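Local coordinates for protein NAD-dependent epimerase/dehydratase (Bacteroides thetaiotaomicron, PDB 3DHN) that probably binds NAD(P) in a Rossmann-type fold and may act as an oxidoreductase or epimerase, at residues L21-N26 with A200-L205. Numbering follows the deposited sequence.
Sequences LNEALN and AMIDEL
Ile202 meets Glu23 and Ala24 where two helices, 14-25 and 194-206, pack side by side on one face of the central sheet of a Rossmann-type fold. No hydrogen bond joins the segments, and the summed buried surface is 141 Å², so the evidence is for a small, largely apolar contact. Along 200-205, Met201 precedes the touching residue and serves the sheet: its side chain leads off to Leu108, Val110 and Ile72. Ile202 follows, its CA 6.4 Å from the CA of Ala24, the nearest CA pair across the two segments, consistent with the small side chain of Ala24. The CB of Ile202 already faces the other helix, and with CG1 anti to the carbonyl carbon (chi1 -59°) the ethyl branch lies against it, CG1 touching Glu23 CG at 3.5 Å. The two side chains run alongside one another with opposite headings, pairing the isoleucine with the aliphatic part of the glutamate. At the end of the same branch, Ile202 CD1 makes the apolar contact with Ala24 CB, at 4.0 Å. A bend about the CB-CG bond of Glu23 (chi2 74°) turns its carboxylate away from an extended course, and it makes salt bridges to Arg27 through OE2 and to Arg171 through OE1. At Asp203, OD1 sits 5.5 Å from Glu23 OE2; Arg27 also bridges to this aspartate, probably offsetting the like charges. Leu205 turns to Ala70, Ile72 and Leu108 of the sheet, while Ala24 rests on Val31; Leu205 CD2 stays 5.5 Å from Ala24 CB.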
ATOM      1  N   LEU A  21      -8.137   5.026   5.088  1.00 32.49           N
ATOM      2  CA  LEU A  21      -9.113   6.095   4.940  1.00 34.49           C
ATOM      3  C   LEU A  21      -9.384   6.803   6.265  1.00 34.92           C
ATOM      4  O   LEU A  21      -9.321   8.028   6.346  1.00 34.52           O
ATOM      5  CB  LEU A  21     -10.415   5.525   4.368  1.00 33.93           C
ATOM      6  CG  LEU A  21     -11.553   6.498   4.044  1.00 33.50           C
ATOM      7  CD1 LEU A  21     -11.043   7.624   3.156  1.00 35.17           C
ATOM      8  CD2 LEU A  21     -12.676   5.733   3.346  1.00 34.72           C
ATOM      9  N   ASN A  22      -9.673   6.023   7.302  1.00 36.69           N
ATOM     10  CA  ASN A  22      -9.959   6.563   8.630  1.00 37.04           C
ATOM     11  C   ASN A  22      -8.736   7.209   9.287  1.00 37.60           C
ATOM     12  O   ASN A  22      -8.848   8.274   9.912  1.00 37.60           O
ATOM     13  CB  ASN A  22     -10.512   5.453   9.529  1.00 37.39           C
ATOM     14  CG  ASN A  22     -11.870   4.953   9.064  1.00 40.63           C
ATOM     15  OD1 ASN A  22     -12.079   3.753   8.865  1.00 43.96           O
ATOM     16  ND2 ASN A  22     -12.804   5.877   8.884  1.00 41.17           N
ATOM     17  N   GLU A  23      -7.576   6.573   9.150  1.00 36.20           N
ATOM     18  CA  GLU A  23      -6.344   7.102   9.729  1.00 36.46           C
ATOM     19  C   GLU A  23      -5.963   8.459   9.130  1.00 37.28           C
ATOM     20  O   GLU A  23      -5.485   9.342   9.838  1.00 38.12           O
ATOM     21  CB  GLU A  23      -5.203   6.107   9.526  1.00 36.17           C
ATOM     22  CG  GLU A  23      -3.838   6.569  10.018  1.00 35.92           C
ATOM     23  CD  GLU A  23      -3.699   6.548  11.525  1.00 39.34           C
ATOM     24  OE1 GLU A  23      -4.402   5.754  12.179  1.00 40.04           O
ATOM     25  OE2 GLU A  23      -2.864   7.310  12.061  1.00 39.38           O
ATOM     26  N   ALA A  24      -6.172   8.624   7.827  1.00 37.53           N
ATOM     27  CA  ALA A  24      -5.834   9.883   7.163  1.00 37.72           C
ATOM     28  C   ALA A  24      -6.790  11.021   7.538  1.00 37.89           C
ATOM     29  O   ALA A  24      -6.361  12.162   7.735  1.00 37.61           O
ATOM     30  CB  ALA A  24      -5.829   9.688   5.659  1.00 37.45           C
ATOM     31  N   LEU A  25      -8.082  10.725   7.624  1.00 37.06           N
ATOM     32  CA  LEU A  25      -9.052  11.757   7.980  1.00 39.05           C
ATOM     33  C   LEU A  25      -8.839  12.193   9.427  1.00 39.94           C
ATOM     34  O   LEU A  25      -8.887  13.384   9.737  1.00 41.80           O
ATOM     35  CB  LEU A  25     -10.480  11.238   7.793  1.00 37.26           C
ATOM     36  CG  LEU A  25     -10.884  10.929   6.349  1.00 37.12           C
ATOM     37  CD1 LEU A  25     -12.169  10.114   6.340  1.00 35.91           C
ATOM     38  CD2 LEU A  25     -11.061  12.238   5.569  1.00 39.28           C
ATOM     39  N   ASN A  26      -8.589  11.226  10.306  1.00 40.49           N
ATOM     40  CA  ASN A  26      -8.371  11.511  11.722  1.00 41.33           C
ATOM     41  C   ASN A  26      -7.160  12.410  11.962  1.00 41.47           C
ATOM     42  O   ASN A  26      -7.020  13.007  13.032  1.00 40.96           O
ATOM     43  CB  ASN A  26      -8.171  10.207  12.511  1.00 41.76           C
ATOM     44  CG  ASN A  26      -9.464   9.434  12.718  1.00 42.47           C
ATOM     45  OD1 ASN A  26      -9.467   8.365  13.333  1.00 44.81           O
ATOM     46  ND2 ASN A  26     -10.569   9.968  12.213  1.00 43.25           N
ATOM     47  N   ALA A 200       1.461   3.687  10.190  1.00 28.58           N
ATOM     48  CA  ALA A 200       2.812   3.853   9.667  1.00 29.01           C
ATOM     49  C   ALA A 200       2.799   4.487   8.272  1.00 29.23           C
ATOM     50  O   ALA A 200       3.618   5.363   7.967  1.00 29.91           O
ATOM     51  CB  ALA A 200       3.522   2.514   9.631  1.00 28.88           C
HETATM   52  N   MSE A 201       1.865   4.051   7.431  1.00 28.01           N
HETATM   53  CA  MSE A 201       1.740   4.586   6.077  1.00 27.58           C
HETATM   54  C   MSE A 201       1.451   6.089   6.097  1.00 26.59           C
HETATM   55  O   MSE A 201       2.030   6.844   5.319  1.00 25.80           O
HETATM   56  CB  MSE A 201       0.628   3.859   5.313  1.00 28.25           C
HETATM   57  CG  MSE A 201       0.415   4.360   3.895  1.00 32.35           C
HETATM   58 SE   MSE A 201       1.898   3.988   2.685  1.00 45.43          SE
HETATM   59  CE  MSE A 201       1.065   2.594   1.611  1.00 36.57           C
ATOM     60  N   ILE A 202       0.545   6.530   6.964  1.00 25.74           N
ATOM     61  CA  ILE A 202       0.248   7.960   7.030  1.00 26.75           C
ATOM     62  C   ILE A 202       1.419   8.736   7.645  1.00 27.82           C
ATOM     63  O   ILE A 202       1.612   9.909   7.346  1.00 28.77           O
ATOM     64  CB  ILE A 202      -1.065   8.241   7.794  1.00 25.36           C
ATOM     65  CG1 ILE A 202      -2.222   7.512   7.101  1.00 27.60           C
ATOM     66  CG2 ILE A 202      -1.381   9.752   7.769  1.00 26.54           C
ATOM     67  CD1 ILE A 202      -2.287   7.762   5.588  1.00 24.97           C
ATOM     68  N   ASP A 203       2.204   8.077   8.496  1.00 29.82           N
ATOM     69  CA  ASP A 203       3.394   8.709   9.082  1.00 30.70           C
ATOM     70  C   ASP A 203       4.390   9.021   7.949  1.00 30.51           C
ATOM     71  O   ASP A 203       5.021  10.084   7.940  1.00 29.33           O
ATOM     72  CB  ASP A 203       4.080   7.770  10.077  1.00 31.69           C
ATOM     73  CG  ASP A 203       3.462   7.817  11.458  1.00 34.65           C
ATOM     74  OD1 ASP A 203       2.469   8.557  11.652  1.00 36.66           O
ATOM     75  OD2 ASP A 203       3.976   7.113  12.349  1.00 35.76           O
ATOM     76  N   GLU A 204       4.532   8.081   7.008  1.00 29.11           N
ATOM     77  CA  GLU A 204       5.444   8.245   5.870  1.00 29.01           C
ATOM     78  C   GLU A 204       4.933   9.348   4.946  1.00 29.60           C
ATOM     79  O   GLU A 204       5.708  10.086   4.341  1.00 28.83           O
ATOM     80  CB  GLU A 204       5.577   6.919   5.104  1.00 28.43           C
ATOM     81  CG  GLU A 204       6.492   6.957   3.877  1.00 29.59           C
ATOM     82  CD  GLU A 204       7.897   7.475   4.171  1.00 30.00           C
ATOM     83  OE1 GLU A 204       8.411   7.240   5.283  1.00 31.57           O
ATOM     84  OE2 GLU A 204       8.500   8.108   3.279  1.00 29.28           O
ATOM     85  N   LEU A 205       3.616   9.457   4.852  1.00 31.63           N
ATOM     86  CA  LEU A 205       2.979  10.477   4.033  1.00 33.08           C
ATOM     87  C   LEU A 205       3.188  11.863   4.651  1.00 33.90           C
ATOM     88  O   LEU A 205       3.566  12.816   3.966  1.00 34.23           O
ATOM     89  CB  LEU A 205       1.484  10.195   3.937  1.00 33.34           C
ATOM     90  CG  LEU A 205       0.617  11.300   3.323  1.00 32.88           C
ATOM     91  CD1 LEU A 205       0.765  11.295   1.809  1.00 31.77           C
ATOM     92  CD2 LEU A 205      -0.830  11.078   3.720  1.00 31.00           C
TER